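Side-chain contacts in putative lipoprotein GNA1162 (Neisseria meningitidis, PDB 4HRV), which is of unknown function but is a putative lipoprotein, probably lipid-binding, with a fold probably related to the N-terminal domain of TolB: residues F50-A53 and V54-T58; A36-A39 and A40-E44. The protein carries 3 engineered substitutions. All coordinates share one frame; numbering follows the deposited sequence.

Contact 1: F50-A53 and V54-T58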
loop_
_atom_site.group_PDB
_atom_site.type_symbol
_atom_site.label_atom_id
_atom_site.label_comp_id
_atom_site.label_asym_id
_atom_site.label_seq_id
_atom_site.Cartn_x
_atom_site.Cartn_y
_atom_site.Cartn_z
ATOM N N PHE B 50 -21.655 -5.332 -1.689
ATOM C CA PHE B 50 -22.691 -4.837 -0.779
ATOM C C PHE B 50 -22.112 -3.767 0.157
ATOM O O PHE B 50 -20.934 -3.832 0.527
ATOM C CB PHE B 50 -23.236 -5.990 0.084
ATOM C CG PHE B 50 -23.499 -7.277 -0.678
ATOM C CD1 PHE B 50 -24.788 -7.781 -0.792
ATOM C CD2 PHE B 50 -22.456 -7.995 -1.256
ATOM C CE1 PHE B 50 -25.034 -8.968 -1.485
ATOM C CE2 PHE B 50 -22.697 -9.182 -1.953
ATOM C CZ PHE B 50 -23.984 -9.667 -2.067
ATOM N N PRO B 51 -22.931 -2.776 0.548
ATOM C CA PRO B 51 -22.457 -1.788 1.523
ATOM C C PRO B 51 -22.179 -2.462 2.857
ATOM O O PRO B 51 -22.797 -3.475 3.176
ATOM C CB PRO B 51 -23.638 -0.823 1.656
ATOM C CG PRO B 51 -24.452 -1.036 0.417
ATOM C CD PRO B 51 -24.296 -2.487 0.089
ATOM N N ALA B 52 -21.247 -1.908 3.619
ATOM C CA ALA B 52 -20.874 -2.487 4.894
ATOM C C ALA B 52 -22.059 -2.539 5.855
ATOM O O ALA B 52 -22.258 -3.527 6.573
ATOM C CB ALA B 52 -19.699 -1.711 5.497
ATOM N N ALA B 53 -22.867 -1.487 5.864
ATOM C CA ALA B 53 -23.992 -1.428 6.788
ATOM C C ALA B 53 -25.017 -2.528 6.515
ATOM O O ALA B 53 -25.650 -3.043 7.423
ATOM C CB ALA B 53 -24.657 -0.061 6.732
ATOM N N VAL B 54 -25.177 -2.871 5.248
ATOM C CA VAL B 54 -26.122 -3.892 4.854
ATOM C C VAL B 54 -25.638 -5.267 5.292
ATOM O O VAL B 54 -26.399 -6.060 5.831
ATOM C CB VAL B 54 -26.324 -3.871 3.331
ATOM C CG1 VAL B 54 -27.078 -5.078 2.889
ATOM C CG2 VAL B 54 -27.052 -2.604 2.923
ATOM N N VAL B 55 -24.365 -5.541 5.048
ATOM C CA VAL B 55 -23.769 -6.813 5.431
ATOM C C VAL B 55 -23.810 -7.006 6.954
ATOM O O VAL B 55 -24.270 -8.037 7.459
ATOM C CB VAL B 55 -22.312 -6.891 4.917
ATOM C CG1 VAL B 55 -21.636 -8.148 5.415
ATOM C CG2 VAL B 55 -22.291 -6.843 3.391
ATOM N N GLU B 56 -23.356 -5.992 7.681
ATOM C CA GLU B 56 -23.312 -6.064 9.140
ATOM C C GLU B 56 -24.688 -6.359 9.698
ATOM O O GLU B 56 -24.828 -7.162 10.602
ATOM C CB GLU B 56 -22.782 -4.760 9.757
ATOM C CG GLU B 56 -21.365 -4.390 9.358
ATOM C CD GLU B 56 -20.936 -3.039 9.933
ATOM O OE1 GLU B 56 -21.431 -2.668 11.022
ATOM O OE2 GLU B 56 -20.125 -2.340 9.293
ATOM N N GLU B 57 -25.710 -5.709 9.148
ATOM C CA GLU B 57 -27.067 -5.879 9.653
ATOM C C GLU B 57 -27.618 -7.272 9.368
ATOM O O GLU B 57 -28.326 -7.846 10.198
ATOM C CB GLU B 57 -28.010 -4.807 9.098
ATOM C CG GLU B 57 -29.481 -5.007 9.486
ATOM C CD GLU B 57 -29.723 -4.926 10.988
ATOM O OE1 GLU B 57 -28.931 -4.262 11.694
ATOM O OE2 GLU B 57 -30.710 -5.533 11.463
ATOM N N THR B 58 -27.300 -7.816 8.197
ATOM C CA THR B 58 -27.747 -9.174 7.877
ATOM C C THR B 58 -27.131 -10.207 8.815
ATOM O O THR B 58 -27.804 -11.134 9.248
ATOM C CB THR B 58 -27.453 -9.553 6.411
ATOM O OG1 THR B 58 -28.295 -8.773 5.560
ATOM C CG2 THR B 58 -27.729 -11.036 6.165
#
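V55 and F50 make the main apolar touch where helix 52-61 starts: V55 CG2 sits 3.5 Å from F50 CB and approaches the F50 ring obliquely. With CG1 anti to the backbone N (chi1 175°), V55 turns CG2 back toward the start of the helix, where it also lies 3.4 Å from P51 O. The second apolar pair is on a more exposed side. V54 CG2 rests against the P51 ring, 3.9 Å from P51 CG and almost as near to P51 CD, the two side chains meeting at a slant.

The backbone supplies the directed bonds. P51, at the N-cap position, offers its carbonyl oxygen to V55 N at 3.2 Å in a nearly straight bond (167°); V54 N adds a weak bond to the same oxygen. E56 N reaches A52 O at 2.9 Å. One residue on, E57 N bonds A53 O at 3.2 Å.

E56 brings its aliphatic part across this first turn. E56 CG lies 3.0 Å from A52 O, and the extended chain beyond it carries E56 OE2 to 3.9 Å from A52 CB.

Segments 50-53 and 54-58 together make the entry and opening turns of helix 52-61, which is reached from the short edge strand 48-49 through F50 and P51. A52 and E56 face L35 of helix 34-37, while T58 packs on I81 and F82 of helix 75-82.

Contact 2: A36-A39 and A40-E44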
loop_
_atom_site.group_PDB
_atom_site.type_symbol
_atom_site.label_atom_id
_atom_site.label_comp_id
_atom_site.label_asym_id
_atom_site.label_seq_id
_atom_site.Cartn_x
_atom_site.Cartn_y
_atom_site.Cartn_z
ATOM N N ALA B 36 -15.758 -0.818 5.524
ATOM C CA ALA B 36 -16.185 0.307 4.688
ATOM C C ALA B 36 -15.136 0.736 3.652
ATOM O O ALA B 36 -15.471 1.092 2.519
ATOM C CB ALA B 36 -16.565 1.492 5.565
ATOM N N SER B 37 -13.867 0.698 4.035
ATOM C CA SER B 37 -12.810 1.170 3.146
ATOM C C SER B 37 -12.613 0.310 1.891
ATOM O O SER B 37 -11.907 0.716 0.956
ATOM C CB SER B 37 -11.484 1.288 3.905
ATOM O OG SER B 37 -10.789 0.053 3.896
ATOM N N THR B 38 -13.229 -0.873 1.852
ATOM C CA THR B 38 -12.952 -1.783 0.754
ATOM C C THR B 38 -13.902 -1.557 -0.415
ATOM O O THR B 38 -13.659 -2.038 -1.514
ATOM C CB THR B 38 -13.056 -3.262 1.184
ATOM O OG1 THR B 38 -14.425 -3.583 1.457
ATOM C CG2 THR B 38 -12.227 -3.522 2.417
ATOM N N ALA B 39 -14.985 -0.828 -0.177
ATOM C CA ALA B 39 -16.004 -0.662 -1.211
ATOM C C ALA B 39 -15.507 0.087 -2.454
ATOM O O ALA B 39 -15.686 -0.388 -3.571
ATOM C CB ALA B 39 -17.260 -0.006 -0.643
ATOM N N ALA B 40 -14.886 1.247 -2.270
ATOM C CA ALA B 40 -14.468 2.053 -3.422
ATOM C C ALA B 40 -13.467 1.327 -4.324
ATOM O O ALA B 40 -13.679 1.205 -5.529
ATOM C CB ALA B 40 -13.925 3.407 -2.968
ATOM N N PRO B 41 -12.363 0.842 -3.745
ATOM C CA PRO B 41 -11.405 0.130 -4.598
ATOM C C PRO B 41 -11.975 -1.107 -5.299
ATOM O O PRO B 41 -11.597 -1.366 -6.444
ATOM C CB PRO B 41 -10.257 -0.231 -3.634
ATOM C CG PRO B 41 -10.745 0.104 -2.262
ATOM C CD PRO B 41 -11.816 1.126 -2.409
ATOM N N LEU B 42 -12.875 -1.851 -4.648
ATOM C CA LEU B 42 -13.469 -3.021 -5.290
ATOM C C LEU B 42 -14.405 -2.639 -6.444
ATOM O O LEU B 42 -14.400 -3.277 -7.495
ATOM C CB LEU B 42 -14.208 -3.912 -4.274
ATOM C CG LEU B 42 -13.340 -4.737 -3.316
ATOM C CD1 LEU B 42 -14.211 -5.531 -2.337
ATOM C CD2 LEU B 42 -12.432 -5.674 -4.101
ATOM N N SER B 43 -15.214 -1.604 -6.245
ATOM C CA SER B 43 -16.108 -1.160 -7.304
ATOM C C SER B 43 -15.300 -0.527 -8.436
ATOM O O SER B 43 -15.591 -0.739 -9.611
ATOM C CB SER B 43 -17.148 -0.178 -6.767
ATOM O OG SER B 43 -16.540 1.040 -6.383
ATOM N N GLU B 44 -14.274 0.236 -8.077
ATOM C CA GLU B 44 -13.411 0.858 -9.076
ATOM C C GLU B 44 -12.674 -0.204 -9.895
ATOM O O GLU B 44 -12.262 0.053 -11.023
ATOM C CB GLU B 44 -12.438 1.847 -8.426
ATOM C CG GLU B 44 -13.133 3.081 -7.852
ATOM C CD GLU B 44 -12.196 4.003 -7.084
ATOM O OE1 GLU B 44 -12.682 5.028 -6.550
ATOM O OE2 GLU B 44 -10.982 3.708 -7.009
#
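P41 lays the CG-CD side of its ring against the carbonyl oxygens four and three residues back, P41 CD 3.4 Å from S37 O and P41 CG 3.7 Å from T38 O. At the flat T38 carbonyl group, P41 CG stands over one face; L42 CG comes from the other side at a low angle, 3.3 Å from T38 O. L42 N donates to that oxygen at 3.2 Å, tilted 24° from the plane on the proline's side.

Here helix 34-37 gives way to helix 39-44. P41 falls in the first turn of the new helix, and because it has no N-H, S37 O meets ring carbon instead of a donor. S43 N then bonds A39 O at 3.0 Å. S43 OG, placed between its own N and carbonyl carbon (chi1 68°), donates to A40 O at 3.0 Å, an oxygen that also accepts from E44 N.

The hydroxyls of S37 and T38 turn back to M34 O and L35 O. T38 and L42 pack on V18 of strand 15-23, and helix 139-154 of the second subunit covers T38 and P41 with its M144 and L42 with its L141.

How the contacts relate
Contact 1 is the start of the single helix 52-61; contact 2, earlier in the chain, is the junction from helix 34-37 into helix 39-44. Their centres lie about 14 Å apart, and they meet where A52 CB packs 4.0 Å from A36 N. Contact 1 is a surface contact, with V55 its one buried residue and no second-subunit partner. Contact 2 is partly buried, lying between the sheet and the other subunit. Each contains a proline, used differently: P51 precedes its helix and serves through its carbonyl, whereas P41 lies inside the first turn and interrupts the bonding. Both share i to i+4 backbone bonds; contact 1 adds apolar side-chain pairs, contact 2 side-chain carbons and hydroxyls on carbonyl oxygens.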